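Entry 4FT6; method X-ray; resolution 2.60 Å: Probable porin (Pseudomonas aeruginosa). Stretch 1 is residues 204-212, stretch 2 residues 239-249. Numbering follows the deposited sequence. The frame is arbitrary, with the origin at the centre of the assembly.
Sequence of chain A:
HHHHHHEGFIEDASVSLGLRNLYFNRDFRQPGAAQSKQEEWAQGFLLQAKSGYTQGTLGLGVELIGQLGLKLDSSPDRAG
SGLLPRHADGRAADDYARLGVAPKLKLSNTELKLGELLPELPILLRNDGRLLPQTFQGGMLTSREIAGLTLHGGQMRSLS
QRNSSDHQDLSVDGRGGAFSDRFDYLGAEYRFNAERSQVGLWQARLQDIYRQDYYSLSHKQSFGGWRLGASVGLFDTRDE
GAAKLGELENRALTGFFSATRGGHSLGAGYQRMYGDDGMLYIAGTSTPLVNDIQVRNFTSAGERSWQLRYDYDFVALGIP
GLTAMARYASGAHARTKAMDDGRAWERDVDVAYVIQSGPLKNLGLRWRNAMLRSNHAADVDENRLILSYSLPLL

Stretch 1, residues 204-212: ARLQDIYRQ
Stretch 2, residues 239-249: DEGAAKLGELE

Stretch 1 is a tight hairpin. Strand 204-206 turns through Gln-207, Asp-208 and Ile-209 into strand 210-212. Ala-204 N donates to Gln-212 O at 2.8 Å, and Gln-212 N to Ala-204 O at 2.7 Å. Leu-206 O accepts Ile-209 N at 2.8 Å and Tyr-210 N at 3.0 Å. Asp-208 has phi/psi 66/8.

Stretch 2 loops over this turn. A type II' turn runs from Glu-240 to Ala-243, with Gly-241 at 61/-130 and Ala-242 at -65/-21. A type I turn follows from Ala-243 to Gly-246, with Lys-244 at -65/-36 and Leu-245 at -78/4. In register, CA of Asp-208 lies 4.5 Å from CA of Gly-241, and CA of Ile-209 lies 4.8 Å from CA of Ala-243. Tyr-210 CA and Asp-239 CA, 4.1 Å apart, form a loose antiparallel pair whose side chains diverge.

Hydrogen bonds centre on Asp-208, which gives the loop amides their acceptors. Its O accepts Lys-244 N at 2.8 Å. Its OD1 (chi1 -80°, m) accepts Ala-242 N at 2.7 Å. Its N donates to Glu-240 OE2 at 2.9 Å. A weak bond joins Glu-240 N to Ile-209 O at 3.3 Å. Within stretch 2, Leu-248 N donates to Asp-239 OD1 at 3.0 Å. An ideal CB on Gly-241 would clash with Asp-208 OD1 at 2.5 Å, and the positive phi also favours glycine.

Charge pairing adds a long salt bridge, Arg-205 NH1 to Glu-240 OE1 at 3.9 Å. The Glu-240 CA-to-CB bond points toward stretch 1; its chi angles are t, -90° (m) and 171°. Arg-205 has chi1 t, chi2 99° (between wells), chi3 p and chi4 174°.

Apolar contacts are few. Ile-209 (m, t) sets CG2 3.9 Å from Leu-245 CD1, also m, t, hydrocarbon against hydrocarbon. Leu-248 (m, t) points toward stretch 1, its CD1 4.3 Å from Tyr-210 CB.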

# COMPACT_ATOMS: atom_id res chain seq x y z
N ALA A 204 -16.63 5.66 2.33
CA ALA A 204 -15.74 6.63 2.94
C ALA A 204 -16.12 8.01 2.49
O ALA A 204 -16.65 8.20 1.38
CB ALA A 204 -14.29 6.33 2.61
N ARG A 205 -15.82 8.98 3.34
CA ARG A 205 -16.23 10.35 3.13
C ARG A 205 -15.08 11.29 3.45
O ARG A 205 -14.81 11.56 4.63
CB ARG A 205 -17.39 10.66 4.08
CG ARG A 205 -18.03 12.02 3.88
CD ARG A 205 -19.30 11.86 3.07
NE ARG A 205 -20.23 10.90 3.66
CZ ARG A 205 -21.46 10.67 3.21
NH1 ARG A 205 -21.92 11.33 2.16
NH2 ARG A 205 -22.23 9.77 3.82
N LEU A 206 -14.40 11.78 2.42
CA LEU A 206 -13.41 12.84 2.65
C LEU A 206 -14.12 14.19 2.66
O LEU A 206 -14.46 14.74 1.60
CB LEU A 206 -12.32 12.82 1.58
CG LEU A 206 -11.28 13.88 1.87
CD1 LEU A 206 -10.58 13.52 3.18
CD2 LEU A 206 -10.31 14.01 0.72
N GLN A 207 -14.37 14.70 3.86
CA GLN A 207 -15.26 15.85 4.06
C GLN A 207 -15.09 16.97 3.05
O GLN A 207 -13.98 17.47 2.85
CB GLN A 207 -15.09 16.42 5.47
CG GLN A 207 -15.91 17.68 5.73
CD GLN A 207 -15.90 18.06 7.20
OE1 GLN A 207 -14.93 18.62 7.71
NE2 GLN A 207 -16.99 17.75 7.89
N ASP A 208 -16.20 17.33 2.41
CA ASP A 208 -16.27 18.43 1.44
C ASP A 208 -15.46 18.21 0.14
O ASP A 208 -15.35 19.09 -0.71
CB ASP A 208 -15.92 19.75 2.12
CG ASP A 208 -17.11 20.33 2.90
OD1 ASP A 208 -18.25 20.31 2.37
OD2 ASP A 208 -16.90 20.80 4.04
N ILE A 209 -14.93 17.00 -0.03
CA ILE A 209 -14.21 16.71 -1.24
C ILE A 209 -14.84 15.54 -2.01
O ILE A 209 -15.29 15.71 -3.15
CB ILE A 209 -12.71 16.46 -0.95
CG1 ILE A 209 -12.10 17.72 -0.36
CG2 ILE A 209 -11.98 16.03 -2.23
CD1 ILE A 209 -10.65 17.58 0.11
N TYR A 210 -14.86 14.36 -1.38
CA TYR A 210 -15.51 13.21 -1.99
C TYR A 210 -16.20 12.23 -1.04
O TYR A 210 -16.02 12.27 0.19
CB TYR A 210 -14.56 12.46 -2.95
CG TYR A 210 -13.51 11.55 -2.33
CD1 TYR A 210 -13.86 10.37 -1.68
CD2 TYR A 210 -12.15 11.82 -2.48
CE1 TYR A 210 -12.88 9.52 -1.13
CE2 TYR A 210 -11.17 10.96 -1.95
CZ TYR A 210 -11.54 9.82 -1.28
OH TYR A 210 -10.56 9.00 -0.77
N ARG A 211 -17.01 11.36 -1.66
CA ARG A 211 -17.66 10.22 -1.04
C ARG A 211 -17.30 9.02 -1.92
O ARG A 211 -17.39 9.11 -3.16
CB ARG A 211 -19.18 10.42 -1.01
CG ARG A 211 -19.97 9.26 -0.37
CD ARG A 211 -21.47 9.44 -0.57
N GLN A 212 -16.88 7.92 -1.32
CA GLN A 212 -16.46 6.77 -2.11
C GLN A 212 -17.06 5.49 -1.57
O GLN A 212 -16.93 5.18 -0.39
CB GLN A 212 -14.93 6.67 -2.13
CG GLN A 212 -14.33 5.44 -2.83
CD GLN A 212 -12.80 5.49 -2.89
OE1 GLN A 212 -12.11 4.98 -1.99
NE2 GLN A 212 -12.27 6.13 -3.93
N ASP A 239 -18.17 13.47 -5.95
CA ASP A 239 -17.87 14.61 -5.07
C ASP A 239 -18.91 14.68 -3.94
O ASP A 239 -19.95 14.03 -4.00
CB ASP A 239 -17.84 15.91 -5.86
CG ASP A 239 -19.15 16.18 -6.58
OD1 ASP A 239 -19.34 15.65 -7.69
OD2 ASP A 239 -20.00 16.92 -6.03
N GLU A 240 -18.60 15.46 -2.90
CA GLU A 240 -19.39 15.45 -1.67
C GLU A 240 -19.38 16.83 -1.02
O GLU A 240 -18.35 17.51 -1.00
CB GLU A 240 -18.77 14.45 -0.69
CG GLU A 240 -19.67 14.07 0.46
CD GLU A 240 -19.52 14.96 1.68
OE1 GLU A 240 -20.34 14.83 2.61
OE2 GLU A 240 -18.58 15.79 1.72
N GLY A 241 -20.52 17.24 -0.47
CA GLY A 241 -20.61 18.49 0.26
C GLY A 241 -20.30 19.72 -0.57
O GLY A 241 -20.85 19.89 -1.67
N ALA A 242 -19.42 20.57 -0.05
CA ALA A 242 -19.01 21.80 -0.73
C ALA A 242 -18.26 21.49 -2.03
O ALA A 242 -18.16 22.35 -2.91
CB ALA A 242 -18.16 22.68 0.19
N ALA A 243 -17.73 20.27 -2.12
CA ALA A 243 -17.15 19.78 -3.36
C ALA A 243 -15.98 20.66 -3.81
O ALA A 243 -16.00 21.25 -4.90
CB ALA A 243 -18.22 19.69 -4.45
N LYS A 244 -14.95 20.71 -2.97
CA LYS A 244 -13.84 21.63 -3.20
C LYS A 244 -13.03 21.35 -4.46
O LYS A 244 -12.59 22.28 -5.14
CB LYS A 244 -12.95 21.67 -1.97
CG LYS A 244 -13.58 22.45 -0.84
CD LYS A 244 -13.01 22.00 0.49
CE LYS A 244 -11.80 22.80 0.88
NZ LYS A 244 -11.27 22.26 2.16
N LEU A 245 -12.85 20.08 -4.79
CA LEU A 245 -12.20 19.76 -6.05
C LEU A 245 -13.15 19.91 -7.23
O LEU A 245 -12.76 19.62 -8.36
CB LEU A 245 -11.61 18.35 -6.01
CG LEU A 245 -10.28 18.28 -5.28
CD1 LEU A 245 -9.76 16.88 -5.33
CD2 LEU A 245 -9.28 19.23 -5.91
N GLY A 246 -14.37 20.39 -6.98
CA GLY A 246 -15.39 20.45 -8.02
C GLY A 246 -16.17 19.15 -8.13
O GLY A 246 -16.08 18.28 -7.26
N GLU A 247 -16.95 18.99 -9.19
CA GLU A 247 -17.65 17.73 -9.44
C GLU A 247 -16.66 16.64 -9.83
O GLU A 247 -15.83 16.84 -10.70
CB GLU A 247 -18.69 17.90 -10.56
CG GLU A 247 -19.87 18.77 -10.17
CD GLU A 247 -20.79 19.10 -11.34
OE1 GLU A 247 -20.35 18.95 -12.50
OE2 GLU A 247 -21.94 19.52 -11.09
N LEU A 248 -16.76 15.49 -9.17
CA LEU A 248 -15.85 14.37 -9.41
C LEU A 248 -16.68 13.16 -9.80
O LEU A 248 -17.82 12.99 -9.34
CB LEU A 248 -15.03 14.07 -8.17
CG LEU A 248 -14.13 15.22 -7.69
CD1 LEU A 248 -13.54 14.92 -6.31
CD2 LEU A 248 -13.02 15.44 -8.71
N GLU A 249 -16.12 12.31 -10.64
CA GLU A 249 -16.87 11.21 -11.21
C GLU A 249 -15.92 10.09 -11.63
O GLU A 249 -15.37 10.10 -12.74
CB GLU A 249 -17.67 11.68 -12.43
CG GLU A 249 -18.59 10.62 -13.03
CD GLU A 249 -18.97 10.93 -14.48
OE1 GLU A 249 -18.08 11.29 -15.28
OE2 GLU A 249 -20.17 10.81 -14.82